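Local coordinates for protein alginate lyase A1-II' (Sphingomonas sp. A1, PDB 2CWS) that probably cleaves the polysaccharide alginate as a lyase of polysaccharide lyase family 7, this chain being the alginate lyase domain, at residues Gly87-Pro101 and Ser215-Ser228. Sequence-based numbering, arbitrary orientation. Where two conformers were deposited one is given.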
loop_
_atom_site.group_PDB
_atom_site.type_symbol
_atom_site.label_atom_id
_atom_site.label_comp_id
_atom_site.label_asym_id
_atom_site.label_seq_id
_atom_site.Cartn_x
_atom_site.Cartn_y
_atom_site.Cartn_z
ATOM N N GLY A 87 -15.073 -2.564 13.815
ATOM C CA GLY A 87 -14.215 -3.721 14.084
ATOM C C GLY A 87 -12.752 -3.355 13.916
ATOM O O GLY A 87 -12.408 -2.155 13.816
ATOM N N THR A 88 -11.895 -4.373 13.855
ATOM C CA THR A 88 -10.450 -4.183 13.802
ATOM C C THR A 88 -9.874 -4.822 12.565
ATOM O O THR A 88 -10.176 -5.950 12.218
ATOM C CB THR A 88 -9.810 -4.760 15.080
ATOM O OG1 THR A 88 -10.194 -3.948 16.188
ATOM C CG2 THR A 88 -8.307 -4.752 15.005
ATOM N N HIS A 89 -9.036 -4.035 11.884
ATOM C CA HIS A 89 -8.500 -4.365 10.570
ATOM C C HIS A 89 -7.035 -3.979 10.574
ATOM O O HIS A 89 -6.756 -2.757 10.670
ATOM C CB HIS A 89 -9.251 -3.532 9.511
ATOM C CG HIS A 89 -10.752 -3.683 9.677
ATOM N ND1 HIS A 89 -11.408 -4.833 9.302
ATOM C CD2 HIS A 89 -11.646 -2.878 10.286
ATOM C CE1 HIS A 89 -12.694 -4.699 9.610
ATOM N NE2 HIS A 89 -12.848 -3.515 10.211
ATOM N N THR A 90 -6.114 -4.942 10.514
ATOM C CA THR A 90 -4.719 -4.647 10.777
ATOM C C THR A 90 -3.813 -5.271 9.732
ATOM O O THR A 90 -3.866 -6.477 9.524
ATOM C CB THR A 90 -4.308 -5.199 12.158
ATOM O OG1 THR A 90 -5.212 -4.560 13.099
ATOM C CG2 THR A 90 -2.864 -4.821 12.480
ATOM N N MET A 91 -2.938 -4.462 9.148
ATOM C CA MET A 91 -1.852 -4.960 8.292
ATOM C C MET A 91 -0.539 -4.763 9.011
ATOM O O MET A 91 -0.277 -3.679 9.556
ATOM C CB MET A 91 -1.886 -4.180 6.967
ATOM C CG MET A 91 -0.680 -4.566 6.091
ATOM S SD MET A 91 -0.807 -3.925 4.396
ATOM C CE MET A 91 -0.700 -2.138 4.766
ATOM N N LYS A 92 0.274 -5.785 8.996
ATOM C CA LYS A 92 1.630 -5.724 9.505
ATOM C C LYS A 92 2.582 -6.099 8.383
ATOM O O LYS A 92 2.305 -7.005 7.602
ATOM C CB LYS A 92 1.895 -6.695 10.669
ATOM C CG LYS A 92 0.977 -6.438 11.837
ATOM C CD LYS A 92 1.337 -7.465 12.926
ATOM C CE LYS A 92 2.855 -7.468 13.054
ATOM N NZ LYS A 92 3.372 -8.383 14.090
ATOM N N LEU A 93 3.702 -5.391 8.289
ATOM C CA LEU A 93 4.698 -5.780 7.300
ATOM C C LEU A 93 6.065 -5.417 7.845
ATOM O O LEU A 93 6.234 -4.543 8.713
ATOM C CB LEU A 93 4.412 -5.153 5.916
ATOM C CG LEU A 93 4.383 -3.607 5.846
ATOM C CD1 LEU A 93 5.775 -2.976 5.716
ATOM C CD2 LEU A 93 3.585 -3.224 4.595
ATOM N N SER A 94 7.078 -6.043 7.257
ATOM C CA SER A 94 8.456 -5.625 7.466
ATOM C C SER A 94 9.091 -5.488 6.089
ATOM O O SER A 94 8.808 -6.318 5.212
ATOM C CB SER A 94 9.287 -6.510 8.400
ATOM O OG SER A 94 9.492 -7.747 7.777
ATOM N N GLY A 95 9.862 -4.458 5.891
ATOM C CA GLY A 95 10.377 -4.208 4.545
ATOM C C GLY A 95 11.410 -3.137 4.535
ATOM O O GLY A 95 11.870 -2.653 5.593
ATOM N N LYS A 96 11.805 -2.718 3.347
ATOM C CA LYS A 96 12.754 -1.639 3.169
ATOM C C LYS A 96 12.567 -1.051 1.767
ATOM O O LYS A 96 12.043 -1.709 0.884
ATOM C CB LYS A 96 14.238 -2.046 3.317
ATOM C CG LYS A 96 14.665 -3.165 2.353
ATOM C CD LYS A 96 16.168 -3.341 2.262
ATOM C CE LYS A 96 16.659 -3.904 3.564
ATOM N NZ LYS A 96 18.180 -3.908 3.589
ATOM N N THR A 97 13.013 0.197 1.635
ATOM C CA THR A 97 13.081 0.807 0.293
ATOM C C THR A 97 14.530 0.794 -0.095
ATOM O O THR A 97 15.401 1.312 0.615
ATOM C CB THR A 97 12.444 2.196 0.336
ATOM O OG1 THR A 97 11.028 2.045 0.533
ATOM C CG2 THR A 97 12.634 2.915 -1.000
ATOM N N VAL A 98 14.796 0.210 -1.268
ATOM C CA VAL A 98 16.158 -0.035 -1.746
ATOM C C VAL A 98 16.641 1.080 -2.659
ATOM O O VAL A 98 17.829 1.422 -2.611
ATOM C CB VAL A 98 16.185 -1.388 -2.502
ATOM C CG1 VAL A 98 17.523 -1.602 -3.228
ATOM C CG2 VAL A 98 15.864 -2.551 -1.543
ATOM N N GLN A 99 15.760 1.581 -3.519
ATOM C CA GLN A 99 16.145 2.551 -4.544
ATOM C C GLN A 99 14.935 3.470 -4.763
ATOM O O GLN A 99 13.795 2.988 -4.794
ATOM C CB GLN A 99 16.498 1.829 -5.864
ATOM C CG GLN A 99 16.869 2.798 -6.986
ATOM C CD GLN A 99 17.174 1.990 -8.243
ATOM O OE1 GLN A 99 18.141 1.195 -8.262
ATOM N NE2 GLN A 99 16.440 2.193 -9.338
ATOM N N LEU A 100 15.228 4.753 -4.898
ATOM C CA LEU A 100 14.206 5.768 -5.120
ATOM C C LEU A 100 14.304 6.325 -6.521
ATOM O O LEU A 100 15.375 6.283 -7.151
ATOM C CB LEU A 100 14.440 6.906 -4.098
ATOM C CG LEU A 100 14.005 6.575 -2.679
ATOM C CD1 LEU A 100 14.595 7.596 -1.702
ATOM C CD2 LEU A 100 12.487 6.471 -2.573
ATOM N N PRO A 101 13.220 6.918 -7.025
ATOM C CA PRO A 101 13.279 7.704 -8.240
ATOM C C PRO A 101 13.939 9.034 -7.954
ATOM O O PRO A 101 14.201 9.379 -6.789
ATOM C CB PRO A 101 11.803 7.895 -8.625
ATOM C CG PRO A 101 11.155 8.058 -7.256
ATOM C CD PRO A 101 11.893 7.058 -6.363
ATOM N N SER A 215 13.690 4.874 -11.493
ATOM C CA SER A 215 12.791 3.781 -11.046
ATOM C C SER A 215 13.033 3.565 -9.543
ATOM O O SER A 215 14.023 4.023 -8.988
ATOM C CB SER A 215 13.069 2.499 -11.817
ATOM O OG SER A 215 14.396 1.998 -11.582
ATOM N N ALA A 216 12.131 2.822 -8.933
ATOM C CA ALA A 216 12.243 2.522 -7.512
ATOM C C ALA A 216 12.168 1.016 -7.267
ATOM O O ALA A 216 11.599 0.260 -8.067
ATOM C CB ALA A 216 11.117 3.197 -6.723
ATOM N N ILE A 217 12.758 0.626 -6.144
ATOM C CA ILE A 217 12.694 -0.751 -5.648
ATOM C C ILE A 217 12.278 -0.703 -4.190
ATOM O O ILE A 217 12.929 -0.021 -3.396
ATOM C CB ILE A 217 14.046 -1.463 -5.750
ATOM C CG1 ILE A 217 14.557 -1.544 -7.200
ATOM C CG2 ILE A 217 13.965 -2.849 -5.117
ATOM C CD1 ILE A 217 16.027 -1.976 -7.312
ATOM N N ALA A 218 11.241 -1.463 -3.857
ATOM C CA ALA A 218 10.855 -1.661 -2.458
ATOM C C ALA A 218 10.779 -3.162 -2.202
ATOM O O ALA A 218 10.479 -3.936 -3.123
ATOM C CB ALA A 218 9.502 -1.028 -2.136
ATOM N N LYS A 219 11.060 -3.561 -0.957
ATOM C CA LYS A 219 11.066 -4.937 -0.549
ATOM C C LYS A 219 10.182 -5.188 0.649
ATOM O O LYS A 219 10.066 -4.304 1.534
ATOM C CB LYS A 219 12.508 -5.349 -0.118
ATOM C CG LYS A 219 13.407 -5.580 -1.304
ATOM C CD LYS A 219 14.833 -5.975 -0.863
ATOM C CE LYS A 219 15.609 -6.527 -2.054
ATOM N NZ LYS A 219 16.987 -6.991 -1.647
ATOM N N LEU A 220 9.618 -6.388 0.693
ATOM C CA LEU A 220 8.918 -6.884 1.881
ATOM C C LEU A 220 9.532 -8.238 2.266
ATOM O O LEU A 220 9.781 -9.090 1.434
ATOM C CB LEU A 220 7.422 -7.047 1.624
ATOM C CG LEU A 220 6.666 -5.714 1.369
ATOM C CD1 LEU A 220 5.229 -5.979 1.002
ATOM C CD2 LEU A 220 6.742 -4.807 2.578
ATOM N N TYR A 221 9.688 -8.398 3.603
ATOM C CA TYR A 221 10.146 -9.664 4.178
ATOM C C TYR A 221 9.013 -10.385 4.901
ATOM O O TYR A 221 9.067 -11.588 5.073
ATOM C CB TYR A 221 11.289 -9.431 5.195
ATOM C CG TYR A 221 12.521 -8.857 4.514
ATOM C CD1 TYR A 221 12.737 -7.488 4.520
ATOM C CD2 TYR A 221 13.417 -9.670 3.847
ATOM C CE1 TYR A 221 13.827 -6.931 3.893
ATOM C CE2 TYR A 221 14.514 -9.103 3.217
ATOM C CZ TYR A 221 14.720 -7.761 3.237
ATOM O OH TYR A 221 15.813 -7.168 2.632
ATOM N N SER A 222 7.956 -9.656 5.275
ATOM C CA SER A 222 6.776 -10.275 5.890
ATOM C C SER A 222 5.587 -9.353 5.581
ATOM O O SER A 222 5.783 -8.132 5.427
ATOM C CB SER A 222 6.966 -10.489 7.390
ATOM O OG SER A 222 7.206 -9.263 8.019
ATOM N N LEU A 223 4.393 -9.957 5.518
ATOM C CA LEU A 223 3.175 -9.179 5.165
ATOM C C LEU A 223 1.984 -9.986 5.604
ATOM O O LEU A 223 1.812 -11.122 5.140
ATOM C CB LEU A 223 3.102 -8.963 3.649
ATOM C CG LEU A 223 1.833 -8.261 3.123
ATOM C CD1 LEU A 223 1.691 -6.851 3.669
ATOM C CD2 LEU A 223 1.832 -8.285 1.599
ATOM N N SER A 224 1.162 -9.440 6.505
ATOM C CA SER A 224 -0.004 -10.136 6.965
ATOM C C SER A 224 -1.144 -9.153 7.178
ATOM O O SER A 224 -0.938 -7.983 7.449
ATOM C CB SER A 224 0.266 -10.969 8.235
ATOM O OG SER A 224 0.585 -10.125 9.290
ATOM N N VAL A 225 -2.359 -9.684 7.101
ATOM C CA VAL A 225 -3.576 -8.931 7.373
ATOM C C VAL A 225 -4.458 -9.756 8.301
ATOM O O VAL A 225 -4.620 -10.942 8.106
ATOM C CB VAL A 225 -4.321 -8.640 6.058
ATOM C CG1 VAL A 225 -5.671 -8.004 6.339
ATOM C CG2 VAL A 225 -3.499 -7.768 5.127
ATOM N N SER A 226 -5.044 -9.055 9.291
ATOM C CA SER A 226 -5.953 -9.667 10.250
ATOM C C SER A 226 -7.182 -8.797 10.388
ATOM O O SER A 226 -7.098 -7.611 10.667
ATOM C CB SER A 226 -5.260 -9.814 11.617
ATOM O OG SER A 226 -6.140 -10.297 12.620
ATOM N N HIS A 227 -8.359 -9.431 10.260
ATOM C CA HIS A 227 -9.642 -8.774 10.468
ATOM C C HIS A 227 -10.282 -9.446 11.679
ATOM O O HIS A 227 -10.387 -10.698 11.723
ATOM C CB HIS A 227 -10.538 -8.916 9.225
ATOM C CG HIS A 227 -9.941 -8.158 8.073
ATOM N ND1 HIS A 227 -10.003 -6.764 8.049
ATOM C CD2 HIS A 227 -9.309 -8.583 6.978
ATOM C CE1 HIS A 227 -9.392 -6.374 6.952
ATOM N NE2 HIS A 227 -8.976 -7.421 6.256
ATOM N N SER A 228 -10.715 -8.665 12.675
ATOM C CA SER A 228 -11.200 -9.263 13.915
ATOM C C SER A 228 -12.231 -8.316 14.553
ATOM O O SER A 228 -12.603 -7.275 13.985
ATOM C CB SER A 228 -10.056 -9.557 14.943
ATOM O OG SER A 228 -9.362 -8.318 15.293
HETATM O O HOH W 1 16.166 5.759 -9.936
#
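His89 and His227 meet at their edges, neither over the face of the other, their ring planes turned 55° apart. ND1 of His89 lies 2.7 Å from ND1 of His227 in a nearly straight hydrogen bond, and either nitrogen could be the donor. The outer nitrogens are also held, NE2 of His89 by Gln86 O and NE2 of His227 by Glu72, which limits how either ring can turn. Trp83 stacks on His89. On the same face, Leu93 reaches Leu220 and Leu223. Its CD1 comes 3.8 Å from Leu220 CD2. Leu223 CD1 touches both Met91 SD and Leu93 CB, 3.9 Å from Met91 SD.

The other face is more polar. In the conformer given, Ser94 OG and Ser222 OG are hydrogen-bonded at 2.8 Å, and either could donate. Lys96, in the conformer given, and Lys219 run side by side in the same direction, but Lys96 NZ hydrogen-bonds to Gly159 O, while Lys219 NZ forms salt bridges with Asp44 and Asp46. With CG anti to the backbone nitrogen (chi1 178°), the chain of Gln99 runs out straight beyond CG and brings its amide to Ser215. Its NE2 donates to Ser215 O at 3.1 Å, from well above that carbonyl's plane. With an alanine here, Ser215 O would probably lose its amide donor, and Ile217 CD1 the neighbour it has in OE1.

Two classic beta bulges interrupt the regular pairing. Tyr221 and Ser222 face Ser94; Val98 and Gln99 face Ile217, whose O accepts from both backbone nitrogens. At this second bulge, Val98 CG2 packs 3.6 Å from Lys219 CD. The strand bends sharply at Tyr221. These are neighbouring antiparallel strands at the middle of a curved seven-stranded sheet, as in the concanavalin-like beta-jelly roll of family 7 lyases.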